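Local coordinates for putative ABC transporter subunit, substrate-binding component (Rhodopseudomonas palustris, PDB 4EVQ), which binds 4-hydroxybenzoate and probably delivers it to an ABC transporter as its solute-binding component, at residues L42-Q47 and R54-V59. Residues are numbered along the deposited sequence; the frame is centred on the assembly and turned at random.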
ATOM      1  N   LEU A  42     -11.289   5.741 -12.066  1.00 13.34           N
ATOM      2  CA  LEU A  42     -11.360   7.193 -12.183  1.00 12.08           C
ATOM      3  C   LEU A  42     -10.287   7.697 -13.130  1.00 12.84           C
ATOM      4  O   LEU A  42     -10.517   8.619 -13.938  1.00 13.81           O
ATOM      5  CB  LEU A  42     -11.225   7.851 -10.785  1.00 13.20           C
ATOM      6  CG  LEU A  42     -11.636   9.323 -10.717  1.00 13.49           C
ATOM      7  CD1 LEU A  42     -13.165   9.491 -10.904  1.00 14.51           C
ATOM      8  CD2 LEU A  42     -11.123   9.953  -9.396  1.00 14.45           C
ATOM      9  N   TYR A  43      -9.097   7.145 -13.022  1.00 12.73           N
ATOM     10  CA  TYR A  43      -8.047   7.573 -13.971  1.00 14.64           C
ATOM     11  C   TYR A  43      -8.440   7.273 -15.394  1.00 15.87           C
ATOM     12  O   TYR A  43      -8.279   8.124 -16.268  1.00 16.59           O
ATOM     13  CB  TYR A  43      -6.698   6.917 -13.676  1.00 13.08           C
ATOM     14  CG  TYR A  43      -5.675   7.423 -14.638  1.00 13.12           C
ATOM     15  CD1 TYR A  43      -5.215   8.712 -14.551  1.00 14.29           C
ATOM     16  CD2 TYR A  43      -5.259   6.641 -15.700  1.00 15.07           C
ATOM     17  CE1 TYR A  43      -4.333   9.226 -15.487  1.00 15.80           C
ATOM     18  CE2 TYR A  43      -4.373   7.142 -16.647  1.00 17.06           C
ATOM     19  CZ  TYR A  43      -3.901   8.427 -16.525  1.00 16.95           C
ATOM     20  OH  TYR A  43      -3.008   8.942 -17.431  1.00 19.70           O
ATOM     21  N   VAL A  44      -8.918   6.062 -15.643  1.00 15.32           N
ATOM     22  CA  VAL A  44      -9.334   5.726 -17.018  1.00 16.35           C
ATOM     23  C   VAL A  44     -10.417   6.703 -17.476  1.00 18.19           C
ATOM     24  O   VAL A  44     -10.375   7.166 -18.612  1.00 18.09           O
ATOM     25  CB  VAL A  44      -9.813   4.278 -17.104  1.00 17.05           C
ATOM     26  CG1 VAL A  44     -10.519   4.001 -18.424  1.00 17.74           C
ATOM     27  CG2 VAL A  44      -8.612   3.298 -16.897  1.00 16.42           C
ATOM     28  N   GLN A  45     -11.379   7.029 -16.628  1.00 18.22           N
ATOM     29  CA  GLN A  45     -12.409   8.004 -16.990  1.00 21.40           C
ATOM     30  C   GLN A  45     -11.823   9.367 -17.275  1.00 21.55           C
ATOM     31  O   GLN A  45     -12.266  10.038 -18.219  1.00 22.72           O
ATOM     32  CB  GLN A  45     -13.437   8.077 -15.870  1.00 24.73           C
ATOM     33  CG  GLN A  45     -14.561   9.097 -16.055  1.00 29.78           C
ATOM     34  CD  GLN A  45     -15.591   9.010 -14.920  1.00 35.23           C
ATOM     35  OE1 GLN A  45     -15.328   9.374 -13.760  1.00 38.41           O
ATOM     36  NE2 GLN A  45     -16.771   8.501 -15.251  1.00 37.42           N
ATOM     37  N   SER A  46     -10.807   9.769 -16.516  1.00 21.28           N
ATOM     38  CA  SER A  46     -10.186  11.061 -16.715  1.00 21.46           C
ATOM     39  C   SER A  46      -9.537  11.150 -18.095  1.00 22.46           C
ATOM     40  O   SER A  46      -9.367  12.244 -18.607  1.00 23.55           O
ATOM     41  CB  SER A  46      -9.155  11.371 -15.621  1.00 22.29           C
ATOM     42  OG  SER A  46      -7.896  10.733 -15.847  1.00 22.02           O
ATOM     43  N   GLN A  47      -9.161  10.000 -18.655  1.00 21.67           N
ATOM     44  CA  GLN A  47      -8.583   9.936 -20.006  1.00 24.43           C
ATOM     45  C   GLN A  47      -9.619   9.549 -21.060  1.00 26.42           C
ATOM     46  O   GLN A  47      -9.251   9.034 -22.127  1.00 26.95           O
ATOM     47  CB  GLN A  47      -7.428   8.931 -20.015  1.00 24.98           C
ATOM     48  CG  GLN A  47      -6.352   9.209 -18.963  1.00 25.32           C
ATOM     49  CD  GLN A  47      -5.692  10.566 -19.163  1.00 27.25           C
ATOM     50  OE1 GLN A  47      -5.121  10.838 -20.225  1.00 27.85           O
ATOM     51  NE2 GLN A  47      -5.768  11.423 -18.149  1.00 27.62           N
ATOM     52  N   ARG A  54      -6.494   2.928 -26.214  1.00 28.60           N
ATOM     53  CA  ARG A  54      -7.179   1.652 -26.166  1.00 28.01           C
ATOM     54  C   ARG A  54      -8.302   1.660 -25.168  1.00 26.31           C
ATOM     55  O   ARG A  54      -8.121   2.092 -24.031  1.00 26.53           O
ATOM     56  CB  ARG A  54      -6.224   0.526 -25.799  1.00 27.63           C
ATOM     57  CG  ARG A  54      -5.050   0.336 -26.746  1.00 28.19           C
ATOM     58  CD  ARG A  54      -5.497  -0.292 -28.088  1.00 28.82           C
ATOM     59  NE  ARG A  54      -6.272  -1.521 -27.876  1.00 30.00           N
ATOM     60  CZ  ARG A  54      -5.741  -2.742 -27.773  1.00 29.56           C
ATOM     61  NH1 ARG A  54      -4.427  -2.912 -27.851  1.00 28.39           N
ATOM     62  NH2 ARG A  54      -6.520  -3.807 -27.572  1.00 29.93           N
ATOM     63  N   SER A  55      -9.454   1.162 -25.585  1.00 25.55           N
ATOM     64  CA  SER A  55     -10.540   0.934 -24.650  1.00 25.90           C
ATOM     65  C   SER A  55     -10.112  -0.120 -23.654  1.00 24.15           C
ATOM     66  O   SER A  55      -9.313  -1.008 -23.956  1.00 24.51           O
ATOM     67  CB  SER A  55     -11.798   0.472 -25.372  1.00 29.14           C
ATOM     68  OG  SER A  55     -12.105   1.346 -26.449  1.00 33.36           O
ATOM     69  N   ILE A  56     -10.650  -0.022 -22.445  1.00 22.02           N
ATOM     70  CA  ILE A  56     -10.217  -0.888 -21.367  1.00 21.67           C
ATOM     71  C   ILE A  56     -11.369  -1.732 -20.872  1.00 20.92           C
ATOM     72  O   ILE A  56     -12.480  -1.238 -20.669  1.00 21.88           O
ATOM     73  CB  ILE A  56      -9.682  -0.072 -20.165  1.00 21.09           C
ATOM     74  CG1 ILE A  56      -8.552   0.885 -20.584  1.00 21.41           C
ATOM     75  CG2 ILE A  56      -9.272  -1.001 -18.978  1.00 22.03           C
ATOM     76  CD1 ILE A  56      -7.315   0.230 -21.116  1.00 21.35           C
ATOM     77  N   SER A  57     -11.113  -3.016 -20.720  1.00 20.26           N
ATOM     78  CA  SER A  57     -12.063  -3.906 -20.067  1.00 21.40           C
ATOM     79  C   SER A  57     -11.387  -4.494 -18.825  1.00 20.26           C
ATOM     80  O   SER A  57     -10.369  -5.166 -18.924  1.00 20.59           O
ATOM     81  CB  SER A  57     -12.461  -5.022 -21.038  1.00 24.52           C
ATOM     82  OG  SER A  57     -13.141  -6.054 -20.345  1.00 26.81           O
ATOM     83  N   PHE A  58     -11.984  -4.276 -17.656  1.00 19.93           N
ATOM     84  CA  PHE A  58     -11.433  -4.803 -16.408  1.00 19.34           C
ATOM     85  C   PHE A  58     -12.074  -6.143 -16.106  1.00 18.58           C
ATOM     86  O   PHE A  58     -13.298  -6.267 -16.049  1.00 22.86           O
ATOM     87  CB  PHE A  58     -11.668  -3.849 -15.231  1.00 20.27           C
ATOM     88  CG  PHE A  58     -10.828  -2.593 -15.280  1.00 22.87           C
ATOM     89  CD1 PHE A  58      -9.452  -2.653 -15.119  1.00 23.92           C
ATOM     90  CD2 PHE A  58     -11.415  -1.355 -15.456  1.00 24.89           C
ATOM     91  CE1 PHE A  58      -8.683  -1.517 -15.163  1.00 25.58           C
ATOM     92  CE2 PHE A  58     -10.627  -0.197 -15.503  1.00 25.01           C
ATOM     93  CZ  PHE A  58      -9.279  -0.283 -15.343  1.00 25.45           C
ATOM     94  N   VAL A  59     -11.243  -7.145 -15.916  1.00 15.27           N
ATOM     95  CA  VAL A  59     -11.685  -8.458 -15.531  1.00 14.93           C
ATOM     96  C   VAL A  59     -11.363  -8.592 -14.063  1.00 12.81           C
ATOM     97  O   VAL A  59     -10.191  -8.771 -13.686  1.00 13.09           O
ATOM     98  CB  VAL A  59     -10.973  -9.544 -16.348  1.00 16.82           C
ATOM     99  CG1 VAL A  59     -11.490 -10.891 -15.941  1.00 16.28           C
ATOM    100  CG2 VAL A  59     -11.170  -9.267 -17.863  1.00 20.07           C
TER
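Within 42-47, V44 alone touches 54-59, through I56 and F58, and both of its methyls are used. With CG1 anti to the backbone N (chi1 168°), CG2 is left opposite the carbonyl carbon and comes to the edge of the F58 ring, near the ring plane, 4.0 Å from F58 CZ. The other branch turns to the isoleucine, with V44 CG1 4.3 Å from I56 CG1. V44 and F58 point at each other across the gap, and the phenyl reaches the helix with its far end. I56 and F58, two apart on the strand, also pack on each other: I56 CG2 rests centrally on one face of the phenyl, 3.7 Å from its plane. The ring is thus met at its edge from the helix and on one face from its own strand. L51 of the short strand 50-51 touches both V44 and I56, and V19 of strand 17-23 lies against I56 and F58.

The contact is slight and apolar, 104 Å² in all, held by the buried V44. On the solvent side Q45, S46 and Q47 are exposed and make no contact with 54-59; S46 and Q47 are instead tied into the polar turn that ends the helix. S46 OG donates to Y43 O at 2.7 Å, in the carbonyl plane and on a lone pair, and the same oxygen accepts from Q47 N. Q47 NE2 in turn donates to S46 OG at 3.2 Å, with the oxygen close to the amide plane. Helix 30-46 follows strand 17-23 and leads through strand 50-51 into strand 54-62, which lies parallel to 17-23: a beta-alpha-beta crossover of the Rossmann-like lobe of a periplasmic binding protein.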